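Uncharacterized protein (Aeromonas hydrophila J-1, PDB 6R1J) forms the AhlC component of AHL, a tripartite alpha-pore-forming toxin, and is captured here as a soluble form that probably precedes assembly in the membrane. Local coordinates at residues 27-33 with 116-120; 51-55 with 95-99; 70-76 with 247-251. The protein carries 3 engineered substitutions. All coordinates share one frame; numbering follows the deposited sequence.

In the fold
Interactions 1 and 2 both join helix 28-70 to helix 78-157, and interaction 3 lies at the turn between these two helices. Along the chain the segments come as 27-33, 51-55, 70-76, 95-99, 116-120 and 247-251, so the pair of interaction 2 falls within the span that interaction 1 encloses, while interaction 3 crosses both. The centres of interactions 1 and 2 are 32 Å apart, those of interactions 2 and 3 27 Å, and those of interactions 1 and 3 57 Å. These near-additive spacings place the contacts roughly in a row along the elongated helical bundle. The antiparallel hairpin is thus paired at two levels, and helix 244-264 packs against its turn.

Interaction 1: residues 27-33 with 116-120; sequences PQNAVNI and DNIAL
Asn-29 and Asp-116 mark the closest backbone approach, CA to CA 5.2 Å, between two helical segments whose local axes come within 9.0 Å and run nearly antiparallel at 156°. Asn-32 makes a polar link: its CG lies beside the backbone N (chi1 -69°), which carries the amide to Asp-116. There Asn-32 ND2 donates to Asp-116 OD1 at 3.1 Å, almost straight at 171° and within the plane of the amide, but it meets the oxygen from above the carboxylate plane. The other end of the same amide is also engaged, since Asn-32 OD1 accepts from Gln-28 NE2 at 2.9 Å one helical turn back, so the amide is gripped at both ends, which should restrain its rotation. Ile-33 and Asp-116 run past each other in opposite directions, bringing Ile-33 CG1 to 3.4 Å from Asp-116 CB. Next to this pair Leu-120 supplies the apolar filling. Its CD1 meets Ile-33 CD1 at 3.9 Å and its CD2 meets CG of Pro-27, the N-cap residue of helix 28-70, at 3.8 Å, while its CG packs on Asn-29 CB. The inner side of the contact continues into helix 163-236, where Phe-200 touches both Ala-30 and Leu-120, and Thr-204 touches Ile-33 and hydrogen-bonds Asn-117 OD1, making this a three-helix junction of the bundle.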
ATOM      1  N   PRO A  27      12.635  -8.672  14.361  1.00 35.41           N
ATOM      2  CA  PRO A  27      13.332  -9.950  14.285  1.00 41.66           C
ATOM      3  C   PRO A  27      14.664  -9.919  13.546  1.00 39.68           C
ATOM      4  O   PRO A  27      15.021  -8.908  12.912  1.00 32.95           O
ATOM      5  CB  PRO A  27      12.358 -10.864  13.533  1.00 44.37           C
ATOM      6  CG  PRO A  27      11.457  -9.916  12.763  1.00 42.24           C
ATOM      7  CD  PRO A  27      11.362  -8.673  13.615  1.00 41.38           C
ATOM      8  N   GLN A  28      15.341 -11.067  13.603  1.00 34.59           N
ATOM      9  CA  GLN A  28      16.715 -11.243  13.095  1.00 36.95           C
ATOM     10  C   GLN A  28      16.818 -10.718  11.647  1.00 36.51           C
ATOM     11  O   GLN A  28      17.801 -10.025  11.367  1.00 33.56           O
ATOM     12  CB  GLN A  28      17.158 -12.707  13.141  1.00 35.60           C
ATOM     13  CG  GLN A  28      18.587 -12.884  12.653  1.00 36.21           C
ATOM     14  CD  GLN A  28      19.581 -12.267  13.605  1.00 40.90           C
ATOM     15  OE1 GLN A  28      19.507 -12.502  14.817  1.00 41.31           O
ATOM     16  NE2 GLN A  28      20.524 -11.486  13.083  1.00 35.13           N
ATOM     17  N   ASN A  29      15.876 -11.038  10.754  1.00 34.19           N
ATOM     18  CA  ASN A  29      15.992 -10.584   9.338  1.00 32.12           C
ATOM     19  C   ASN A  29      16.038  -9.047   9.252  1.00 28.57           C
ATOM     20  O   ASN A  29      16.709  -8.580   8.305  1.00 34.36           O
ATOM     21  CB  ASN A  29      14.924 -11.170   8.419  1.00 31.31           C
ATOM     22  CG  ASN A  29      15.038 -12.675   8.286  1.00 30.95           C
ATOM     23  OD1 ASN A  29      15.927 -13.186   7.617  1.00 35.32           O
ATOM     24  ND2 ASN A  29      14.124 -13.372   8.906  1.00 32.36           N
ATOM     25  N   ALA A  30      15.355  -8.314  10.141  1.00 33.12           N
ATOM     26  CA  ALA A  30      15.361  -6.832  10.203  1.00 33.56           C
ATOM     27  C   ALA A  30      16.742  -6.368  10.670  1.00 38.28           C
ATOM     28  O   ALA A  30      17.331  -5.450  10.082  1.00 31.99           O
ATOM     29  CB  ALA A  30      14.284  -6.345  11.114  1.00 35.19           C
ATOM     30  N   VAL A  31      17.288  -7.030  11.685  1.00 34.25           N
ATOM     31  CA  VAL A  31      18.660  -6.731  12.161  1.00 33.78           C
ATOM     32  C   VAL A  31      19.666  -7.039  11.046  1.00 26.13           C
ATOM     33  O   VAL A  31      20.631  -6.276  10.914  1.00 32.91           O
ATOM     34  CB  VAL A  31      18.981  -7.475  13.472  1.00 34.91           C
ATOM     35  CG1 VAL A  31      20.401  -7.183  13.908  1.00 34.44           C
ATOM     36  CG2 VAL A  31      18.022  -7.066  14.562  1.00 35.19           C
ATOM     37  N   ASN A  32      19.476  -8.096  10.257  1.00 28.95           N
ATOM     38  CA  ASN A  32      20.337  -8.404   9.097  1.00 30.69           C
ATOM     39  C   ASN A  32      20.403  -7.195   8.145  1.00 35.85           C
ATOM     40  O   ASN A  32      21.497  -6.804   7.756  1.00 32.96           O
ATOM     41  CB  ASN A  32      19.845  -9.613   8.327  1.00 31.27           C
ATOM     42  CG  ASN A  32      19.998 -10.926   9.080  1.00 38.67           C
ATOM     43  OD1 ASN A  32      20.555 -10.960  10.181  1.00 32.87           O
ATOM     44  ND2 ASN A  32      19.440 -11.980   8.512  1.00 29.58           N
ATOM     45  N   ILE A  33      19.262  -6.593   7.832  1.00 35.28           N
ATOM     46  CA  ILE A  33      19.188  -5.440   6.876  1.00 33.00           C
ATOM     47  C   ILE A  33      19.830  -4.222   7.533  1.00 31.80           C
ATOM     48  O   ILE A  33      20.539  -3.473   6.828  1.00 31.26           O
ATOM     49  CB  ILE A  33      17.715  -5.164   6.494  1.00 31.26           C
ATOM     50  CG1 ILE A  33      17.132  -6.353   5.759  1.00 33.60           C
ATOM     51  CG2 ILE A  33      17.592  -3.886   5.683  1.00 37.17           C
ATOM     52  CD1 ILE A  33      15.631  -6.305   5.557  1.00 34.50           C
ATOM     53  N   ASP A 116      16.291 -10.873   2.811  1.00 29.60           N
ATOM     54  CA  ASP A 116      15.802 -10.536   4.158  1.00 30.63           C
ATOM     55  C   ASP A 116      14.387  -9.946   4.046  1.00 32.90           C
ATOM     56  O   ASP A 116      13.521 -10.222   4.910  1.00 29.96           O
ATOM     57  CB  ASP A 116      16.810  -9.666   4.904  1.00 33.63           C
ATOM     58  CG  ASP A 116      18.033 -10.446   5.394  1.00 39.46           C
ATOM     59  OD1 ASP A 116      17.811 -11.568   5.898  1.00 35.01           O
ATOM     60  OD2 ASP A 116      19.185  -9.918   5.277  1.00 34.14           O
ATOM     61  N   ASN A 117      14.117  -9.158   3.008  1.00 33.63           N
ATOM     62  CA  ASN A 117      12.755  -8.587   2.830  1.00 31.00           C
ATOM     63  C   ASN A 117      11.726  -9.706   2.638  1.00 25.60           C
ATOM     64  O   ASN A 117      10.684  -9.644   3.296  1.00 30.02           O
ATOM     65  CB  ASN A 117      12.676  -7.640   1.640  1.00 32.51           C
ATOM     66  CG  ASN A 117      13.159  -6.252   2.005  1.00 45.57           C
ATOM     67  OD1 ASN A 117      13.394  -5.964   3.182  1.00 43.17           O
ATOM     68  ND2 ASN A 117      13.197  -5.355   1.032  1.00 54.07           N
ATOM     69  N   ILE A 118      11.991 -10.618   1.722  1.00 31.40           N
ATOM     70  CA  ILE A 118      11.103 -11.789   1.485  1.00 34.50           C
ATOM     71  C   ILE A 118      10.899 -12.538   2.814  1.00 35.29           C
ATOM     72  O   ILE A 118       9.740 -12.828   3.158  1.00 35.49           O
ATOM     73  CB  ILE A 118      11.695 -12.636   0.352  1.00 38.87           C
ATOM     74  CG1 ILE A 118      11.661 -11.842  -0.951  1.00 38.35           C
ATOM     75  CG2 ILE A 118      10.963 -13.958   0.211  1.00 39.28           C
ATOM     76  CD1 ILE A 118      12.426 -12.470  -2.065  1.00 37.72           C
ATOM     77  N   ALA A 119      11.970 -12.821   3.571  1.00 35.22           N
ATOM     78  CA  ALA A 119      11.898 -13.525   4.883  1.00 33.52           C
ATOM     79  C   ALA A 119      11.005 -12.710   5.828  1.00 35.80           C
ATOM     80  O   ALA A 119      10.153 -13.289   6.495  1.00 32.83           O
ATOM     81  CB  ALA A 119      13.286 -13.763   5.465  1.00 33.06           C
ATOM     82  N   LEU A 120      11.146 -11.380   5.884  1.00 34.56           N
ATOM     83  CA  LEU A 120      10.267 -10.556   6.752  1.00 32.86           C
ATOM     84  C   LEU A 120       8.797 -10.638   6.305  1.00 30.33           C
ATOM     85  O   LEU A 120       7.933 -10.674   7.205  1.00 35.98           O
ATOM     86  CB  LEU A 120      10.733  -9.102   6.756  1.00 35.99           C
ATOM     87  CG  LEU A 120      11.946  -8.827   7.628  1.00 41.00           C
ATOM     88  CD1 LEU A 120      12.366  -7.367   7.475  1.00 44.69           C
ATOM     89  CD2 LEU A 120      11.658  -9.188   9.083  1.00 42.35           C
TER

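Interaction 2: residues 51-55 with 95-99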
ATOM      1  N   MET A  51      34.751   5.777  -7.317  1.00 38.21           N
ATOM      2  CA  MET A  51      34.632   5.216  -8.671  1.00 37.51           C
ATOM      3  C   MET A  51      34.170   6.311  -9.626  1.00 33.47           C
ATOM      4  O   MET A  51      34.737   6.397 -10.734  1.00 37.78           O
ATOM      5  CB  MET A  51      33.660   4.047  -8.728  1.00 39.10           C
ATOM      6  CG  MET A  51      33.374   3.629 -10.126  1.00 42.97           C
ATOM      7  SD  MET A  51      31.740   2.970 -10.375  1.00 49.30           S
ATOM      8  CE  MET A  51      30.807   4.493 -10.287  1.00 54.14           C
ATOM      9  N   GLN A  52      33.163   7.069  -9.222  1.00 35.55           N
ATOM     10  CA  GLN A  52      32.611   8.220  -9.981  1.00 36.09           C
ATOM     11  C   GLN A  52      33.732   9.236 -10.295  1.00 37.10           C
ATOM     12  O   GLN A  52      33.862   9.623 -11.441  1.00 35.73           O
ATOM     13  CB  GLN A  52      31.519   8.895  -9.163  1.00 39.11           C
ATOM     14  CG  GLN A  52      30.821  10.041  -9.870  1.00 40.13           C
ATOM     15  CD  GLN A  52      29.698  10.580  -9.012  1.00 46.67           C
ATOM     16  OE1 GLN A  52      29.697  10.396  -7.796  1.00 46.63           O
ATOM     17  NE2 GLN A  52      28.730  11.241  -9.638  1.00 43.26           N
ATOM     18  N   GLN A  53      34.478   9.684  -9.294  1.00 41.28           N
ATOM     19  CA  GLN A  53      35.613  10.632  -9.461  1.00 47.40           C
ATOM     20  C   GLN A  53      36.635  10.049 -10.444  1.00 44.29           C
ATOM     21  O   GLN A  53      37.065  10.804 -11.335  1.00 41.00           O
ATOM     22  CB  GLN A  53      36.208  10.980  -8.093  1.00 54.21           C
ATOM     23  CG  GLN A  53      35.323  11.941  -7.315  1.00 65.24           C
ATOM     24  CD  GLN A  53      35.617  12.082  -5.836  1.00 77.43           C
ATOM     25  OE1 GLN A  53      36.443  11.375  -5.249  1.00 85.61           O
ATOM     26  NE2 GLN A  53      34.904  13.003  -5.207  1.00 80.56           N
ATOM     27  N   GLN A  54      36.955   8.750 -10.356  1.00 40.62           N
ATOM     28  CA  GLN A  54      37.994   8.106 -11.207  1.00 41.63           C
ATOM     29  C   GLN A  54      37.490   7.968 -12.650  1.00 42.34           C
ATOM     30  O   GLN A  54      38.280   8.179 -13.596  1.00 35.57           O
ATOM     31  CB  GLN A  54      38.454   6.775 -10.600  1.00 43.71           C
ATOM     32  CG  GLN A  54      39.265   6.981  -9.331  1.00 47.02           C
ATOM     33  CD  GLN A  54      39.831   5.710  -8.764  1.00 49.37           C
ATOM     34  OE1 GLN A  54      39.926   5.534  -7.556  1.00 64.19           O
ATOM     35  NE2 GLN A  54      40.192   4.800  -9.635  1.00 52.43           N
ATOM     36  N   VAL A  55      36.222   7.624 -12.832  1.00 37.75           N
ATOM     37  CA  VAL A  55      35.628   7.522 -14.195  1.00 35.01           C
ATOM     38  C   VAL A  55      35.665   8.902 -14.864  1.00 34.91           C
ATOM     39  O   VAL A  55      36.019   8.950 -16.012  1.00 36.88           O
ATOM     40  CB  VAL A  55      34.207   6.968 -14.132  1.00 36.41           C
ATOM     41  CG1 VAL A  55      33.465   7.161 -15.443  1.00 38.91           C
ATOM     42  CG2 VAL A  55      34.236   5.507 -13.709  1.00 38.45           C
ATOM     43  N   ILE A  95      39.905   1.083 -14.753  1.00 49.00           N
ATOM     44  CA  ILE A  95      38.605   1.783 -14.527  1.00 44.68           C
ATOM     45  C   ILE A  95      37.512   0.753 -14.760  1.00 39.24           C
ATOM     46  O   ILE A  95      36.541   0.785 -13.997  1.00 43.22           O
ATOM     47  CB  ILE A  95      38.423   3.056 -15.398  1.00 47.63           C
ATOM     48  CG1 ILE A  95      39.587   4.041 -15.225  1.00 54.78           C
ATOM     49  CG2 ILE A  95      37.113   3.751 -15.063  1.00 50.53           C
ATOM     50  CD1 ILE A  95      39.668   4.671 -13.854  1.00 54.73           C
ATOM     51  N   GLN A  96      37.680  -0.072 -15.798  1.00 38.04           N
ATOM     52  CA  GLN A  96      36.710  -1.128 -16.144  1.00 41.41           C
ATOM     53  C   GLN A  96      36.647  -2.102 -14.955  1.00 46.56           C
ATOM     54  O   GLN A  96      35.519  -2.535 -14.621  1.00 40.30           O
ATOM     55  CB  GLN A  96      37.091  -1.834 -17.432  1.00 38.38           C
ATOM     56  CG  GLN A  96      35.982  -2.708 -17.986  1.00 41.74           C
ATOM     57  CD  GLN A  96      36.194  -3.077 -19.429  1.00 43.41           C
ATOM     58  OE1 GLN A  96      37.284  -2.932 -19.962  1.00 48.53           O
ATOM     59  NE2 GLN A  96      35.141  -3.540 -20.083  1.00 43.57           N
ATOM     60  N   THR A  97      37.784  -2.332 -14.293  1.00 40.48           N
ATOM     61  CA  THR A  97      37.906  -3.294 -13.165  1.00 44.54           C
ATOM     62  C   THR A  97      37.202  -2.727 -11.938  1.00 45.32           C
ATOM     63  O   THR A  97      36.340  -3.454 -11.385  1.00 43.37           O
ATOM     64  CB  THR A  97      39.367  -3.722 -12.939  1.00 41.59           C
ATOM     65  OG1 THR A  97      39.675  -4.496 -14.101  1.00 40.87           O
ATOM     66  CG2 THR A  97      39.573  -4.562 -11.701  1.00 43.83           C
ATOM     67  N   LEU A  98      37.500  -1.474 -11.564  1.00 43.15           N
ATOM     68  CA  LEU A  98      36.919  -0.806 -10.378  1.00 42.61           C
ATOM     69  C   LEU A  98      35.391  -0.709 -10.539  1.00 42.56           C
ATOM     70  O   LEU A  98      34.635  -0.870  -9.538  1.00 38.14           O
ATOM     71  CB  LEU A  98      37.551   0.578 -10.228  1.00 45.40           C
ATOM     72  CG  LEU A  98      37.155   1.334  -8.956  1.00 48.42           C
ATOM     73  CD1 LEU A  98      37.662   0.636  -7.700  1.00 49.53           C
ATOM     74  CD2 LEU A  98      37.653   2.767  -8.985  1.00 50.64           C
ATOM     75  N   THR A  99      34.927  -0.471 -11.759  1.00 39.91           N
ATOM     76  CA  THR A  99      33.479  -0.387 -12.047  1.00 37.76           C
ATOM     77  C   THR A  99      32.847  -1.770 -11.823  1.00 38.09           C
ATOM     78  O   THR A  99      31.834  -1.842 -11.102  1.00 39.68           O
ATOM     79  CB  THR A  99      33.236   0.159 -13.450  1.00 37.15           C
ATOM     80  OG1 THR A  99      33.929   1.408 -13.567  1.00 41.45           O
ATOM     81  CG2 THR A  99      31.758   0.340 -13.708  1.00 40.45           C
TER
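Val-55 and Ile-95 supply the tightest apolar contact, CG2 of Val-55 lying 3.6 Å from CG2 of Ile-95, with the two branched side chains meeting at a slant. The other branch of Ile-95 is folded back (chi2 -67°) and carries its CD1 across to the backbone of the opposite helix, 3.8 Å from Gln-54 O. A turn away, Leu-98 CD2 reaches between two residues of helix 28-70, touching Met-51 at its CA, 3.9 Å away, and CB, as well as the Gln-54 amide.

These contacts belong to the long antiparallel hairpin of helix 28-70 and helix 78-157 in an all-helical bundle. The local axes are 10.3 Å apart at their closest and run at 159° to each other, and the register pairs Met-51 with Thr-99 and Val-55 with Ile-95. Behind them, Ile-225 of helix 163-236 touches both Ile-95 and Thr-99, and Ala-265 touches Val-55. A sodium ion is bound about 7 Å from the Val-55 side chain.

Polar and apolar groups meet where the Gln-54 chain, extended beyond CG, crosses Leu-98 at about a right angle, placing its NE2 3.3 Å from Leu-98 CD2. Met-51 bends at chi2 (-149°), a torsion well off a staggered value, which brings SD over toward Thr-99 CA.

The side-chain hydrogen bond of this contact is internal to helix 78-157. Thr-99 OG1 donates to Ile-95 O at 2.7 Å, and the backbone N of Thr-99 binds the same oxygen from the opposite face of the carbonyl plane. With its hydroxyl turned back on its own helix, Thr-99 can face hydrocarbon: Val-55 CG2 and Met-51 CG each lie 4.1 Å from its OG1.

Interaction 3: residues 70-76 with 247-251; sequences LANTGPF and ARLFF
Arg-248 of helix 244-264, near the C-terminus, clasps the loop that joins helix 28-70 to helix 78-157, so the contact closes the turn of an antiparallel helical hairpin with a third helix. The arginine leaves its helix extended through chi2 and then bends at chi3, which swings the guanidinium over to the loop backbone. There its edge grips two carbonyls two residues apart. NH1 of Arg-248 donates to Leu-70 O at 2.9 Å with a nearly straight N-H path of 167°, and its NH2 donates to Asn-72 O at 2.8 Å along a more bent one of 136°. Both acceptors lie close to the guanidinium plane, so two N-H groups of one flat cation pin successive parts of the turn.

At the far end of the loop, the Phe-76 side chain runs at about a right angle to that of Arg-248, although their flat groups are turned only moderately against each other; Phe-76 CE2 lies 3.8 Å from Arg-248 NH2. The same ring meets Phe-251 in an offset edge-to-face pair: the edge of Phe-251 is directed at the Phe-76 face, with centroids 5.8 Å apart and planes inclined at 64°. Ala-247 CB fits against Phe-76 CD2 at 3.9 Å. Leu-81 of helix 78-157 touches Phe-76, Ala-247 and Phe-251 alike, and Phe-84 adds a further ring to Phe-251. Leu-163 of a neighbouring subunit also packs on Arg-248. Leu-70 lies alongside Phe-251 but points the opposite way, its CD2 resting 3.9 Å from Phe-251 CB and 3.8 Å from the backbone O of Arg-248.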
ATOM      1  N   LEU A  70      42.106  13.290 -33.365  1.00 30.15           N
ATOM      2  CA  LEU A  70      41.234  13.670 -34.496  1.00 32.49           C
ATOM      3  C   LEU A  70      41.742  14.974 -35.180  1.00 32.12           C
ATOM      4  O   LEU A  70      41.231  15.287 -36.289  1.00 32.79           O
ATOM      5  CB  LEU A  70      39.806  13.803 -33.968  1.00 35.27           C
ATOM      6  CG  LEU A  70      39.090  12.466 -33.684  1.00 36.05           C
ATOM      7  CD1 LEU A  70      37.822  12.685 -32.899  1.00 35.02           C
ATOM      8  CD2 LEU A  70      38.777  11.746 -34.978  1.00 36.18           C
ATOM      9  N   ALA A  71      42.622  15.719 -34.503  1.00 33.76           N
ATOM     10  CA  ALA A  71      43.245  16.970 -35.003  1.00 39.17           C
ATOM     11  C   ALA A  71      44.397  16.625 -35.965  1.00 46.56           C
ATOM     12  O   ALA A  71      44.952  17.550 -36.607  1.00 40.29           O
ATOM     13  CB  ALA A  71      43.722  17.807 -33.835  1.00 35.35           C
ATOM     14  N   ASN A  72      44.751  15.342 -36.083  1.00 42.82           N
ATOM     15  CA  ASN A  72      45.843  14.886 -36.979  1.00 44.92           C
ATOM     16  C   ASN A  72      45.371  15.052 -38.432  1.00 47.85           C
ATOM     17  O   ASN A  72      44.244  14.703 -38.744  1.00 48.61           O
ATOM     18  CB  ASN A  72      46.300  13.465 -36.630  1.00 54.31           C
ATOM     19  CG  ASN A  72      47.381  12.973 -37.569  1.00 55.83           C
ATOM     20  OD1 ASN A  72      47.099  12.531 -38.684  1.00 64.23           O
ATOM     21  ND2 ASN A  72      48.619  13.061 -37.126  1.00 60.54           N
ATOM     22  N   THR A  73      46.173  15.682 -39.283  1.00 59.19           N
ATOM     23  CA  THR A  73      45.851  15.861 -40.726  1.00 60.58           C
ATOM     24  C   THR A  73      46.849  14.984 -41.499  1.00 63.56           C
ATOM     25  O   THR A  73      47.905  14.617 -40.914  1.00 52.00           O
ATOM     26  CB  THR A  73      45.836  17.347 -41.118  1.00 62.66           C
ATOM     27  OG1 THR A  73      47.132  17.870 -40.818  1.00 56.49           O
ATOM     28  CG2 THR A  73      44.756  18.128 -40.397  1.00 63.93           C
ATOM     29  N   GLY A  74      46.542  14.660 -42.754  1.00 68.33           N
ATOM     30  CA  GLY A  74      47.358  13.716 -43.539  1.00 78.61           C
ATOM     31  C   GLY A  74      47.169  12.303 -42.991  1.00 79.96           C
ATOM     32  O   GLY A  74      46.107  11.991 -42.457  1.00 72.33           O
ATOM     33  N   PRO A  75      48.206  11.438 -42.985  1.00 81.67           N
ATOM     34  CA  PRO A  75      48.013  10.037 -42.617  1.00 76.54           C
ATOM     35  C   PRO A  75      48.343   9.696 -41.156  1.00 70.39           C
ATOM     36  O   PRO A  75      49.206  10.326 -40.592  1.00 56.49           O
ATOM     37  CB  PRO A  75      49.054   9.413 -43.556  1.00 78.66           C
ATOM     38  CG  PRO A  75      50.242  10.374 -43.461  1.00 81.09           C
ATOM     39  CD  PRO A  75      49.618  11.746 -43.278  1.00 84.41           C
ATOM     40  N   PHE A  76      47.648   8.715 -40.571  1.00 70.41           N
ATOM     41  CA  PHE A  76      48.013   8.165 -39.239  1.00 69.74           C
ATOM     42  C   PHE A  76      49.177   7.172 -39.459  1.00 68.84           C
ATOM     43  O   PHE A  76      49.020   6.256 -40.296  1.00 59.51           O
ATOM     44  CB  PHE A  76      46.808   7.539 -38.520  1.00 68.47           C
ATOM     45  CG  PHE A  76      45.774   8.496 -37.959  1.00 63.28           C
ATOM     46  CD1 PHE A  76      45.975   9.118 -36.734  1.00 64.91           C
ATOM     47  CD2 PHE A  76      44.574   8.725 -38.629  1.00 58.79           C
ATOM     48  CE1 PHE A  76      45.017   9.982 -36.215  1.00 63.30           C
ATOM     49  CE2 PHE A  76      43.615   9.581 -38.109  1.00 61.88           C
ATOM     50  CZ  PHE A  76      43.838  10.202 -36.900  1.00 60.63           C
ATOM     51  N   ALA A 247      40.713   4.715 -38.624  1.00 45.90           N
ATOM     52  CA  ALA A 247      41.175   5.187 -37.321  1.00 48.19           C
ATOM     53  C   ALA A 247      40.278   6.374 -36.934  1.00 47.19           C
ATOM     54  O   ALA A 247      39.830   6.398 -35.798  1.00 42.06           O
ATOM     55  CB  ALA A 247      42.634   5.519 -37.387  1.00 47.96           C
ATOM     56  N   ARG A 248      39.935   7.257 -37.880  1.00 43.45           N
ATOM     57  CA  ARG A 248      39.131   8.474 -37.613  1.00 43.21           C
ATOM     58  C   ARG A 248      37.710   8.043 -37.221  1.00 42.32           C
ATOM     59  O   ARG A 248      37.133   8.642 -36.302  1.00 38.83           O
ATOM     60  CB  ARG A 248      39.197   9.397 -38.837  1.00 47.93           C
ATOM     61  CG  ARG A 248      38.460  10.721 -38.707  1.00 51.95           C
ATOM     62  CD  ARG A 248      38.744  11.650 -39.897  1.00 53.09           C
ATOM     63  NE  ARG A 248      40.180  11.876 -39.918  1.00 55.13           N
ATOM     64  CZ  ARG A 248      40.800  12.763 -39.146  1.00 57.45           C
ATOM     65  NH1 ARG A 248      40.096  13.530 -38.327  1.00 52.97           N
ATOM     66  NH2 ARG A 248      42.115  12.889 -39.200  1.00 55.76           N
ATOM     67  N   LEU A 249      37.154   7.036 -37.892  1.00 40.33           N
ATOM     68  CA  LEU A 249      35.794   6.519 -37.597  1.00 39.29           C
ATOM     69  C   LEU A 249      35.728   6.002 -36.159  1.00 38.75           C
ATOM     70  O   LEU A 249      34.812   6.438 -35.436  1.00 37.91           O
ATOM     71  CB  LEU A 249      35.418   5.411 -38.573  1.00 42.99           C
ATOM     72  CG  LEU A 249      34.010   4.840 -38.408  1.00 44.47           C
ATOM     73  CD1 LEU A 249      32.979   5.761 -39.050  1.00 45.48           C
ATOM     74  CD2 LEU A 249      33.934   3.446 -39.005  1.00 47.26           C
ATOM     75  N   PHE A 250      36.678   5.155 -35.752  1.00 36.47           N
ATOM     76  CA  PHE A 250      36.685   4.515 -34.417  1.00 36.33           C
ATOM     77  C   PHE A 250      37.067   5.539 -33.352  1.00 38.97           C
ATOM     78  O   PHE A 250      36.539   5.441 -32.235  1.00 37.75           O
ATOM     79  CB  PHE A 250      37.513   3.230 -34.460  1.00 39.87           C
ATOM     80  CG  PHE A 250      36.816   2.175 -35.295  1.00 40.09           C
ATOM     81  CD1 PHE A 250      35.592   1.663 -34.885  1.00 41.84           C
ATOM     82  CD2 PHE A 250      37.359   1.703 -36.476  1.00 43.44           C
ATOM     83  CE1 PHE A 250      34.914   0.719 -35.645  1.00 48.88           C
ATOM     84  CE2 PHE A 250      36.674   0.768 -37.242  1.00 49.17           C
ATOM     85  CZ  PHE A 250      35.451   0.284 -36.831  1.00 44.52           C
ATOM     86  N   PHE A 251      37.916   6.521 -33.666  1.00 36.22           N
ATOM     87  CA  PHE A 251      38.209   7.564 -32.668  1.00 36.84           C
ATOM     88  C   PHE A 251      36.919   8.352 -32.432  1.00 30.07           C
ATOM     89  O   PHE A 251      36.682   8.677 -31.285  1.00 34.36           O
ATOM     90  CB  PHE A 251      39.389   8.454 -33.058  1.00 42.29           C
ATOM     91  CG  PHE A 251      40.747   7.807 -32.924  1.00 47.15           C
ATOM     92  CD1 PHE A 251      41.034   6.936 -31.883  1.00 43.84           C
ATOM     93  CD2 PHE A 251      41.766   8.116 -33.819  1.00 45.75           C
ATOM     94  CE1 PHE A 251      42.300   6.391 -31.744  1.00 50.36           C
ATOM     95  CE2 PHE A 251      43.029   7.563 -33.674  1.00 39.88           C
ATOM     96  CZ  PHE A 251      43.298   6.726 -32.625  1.00 49.49           C
TER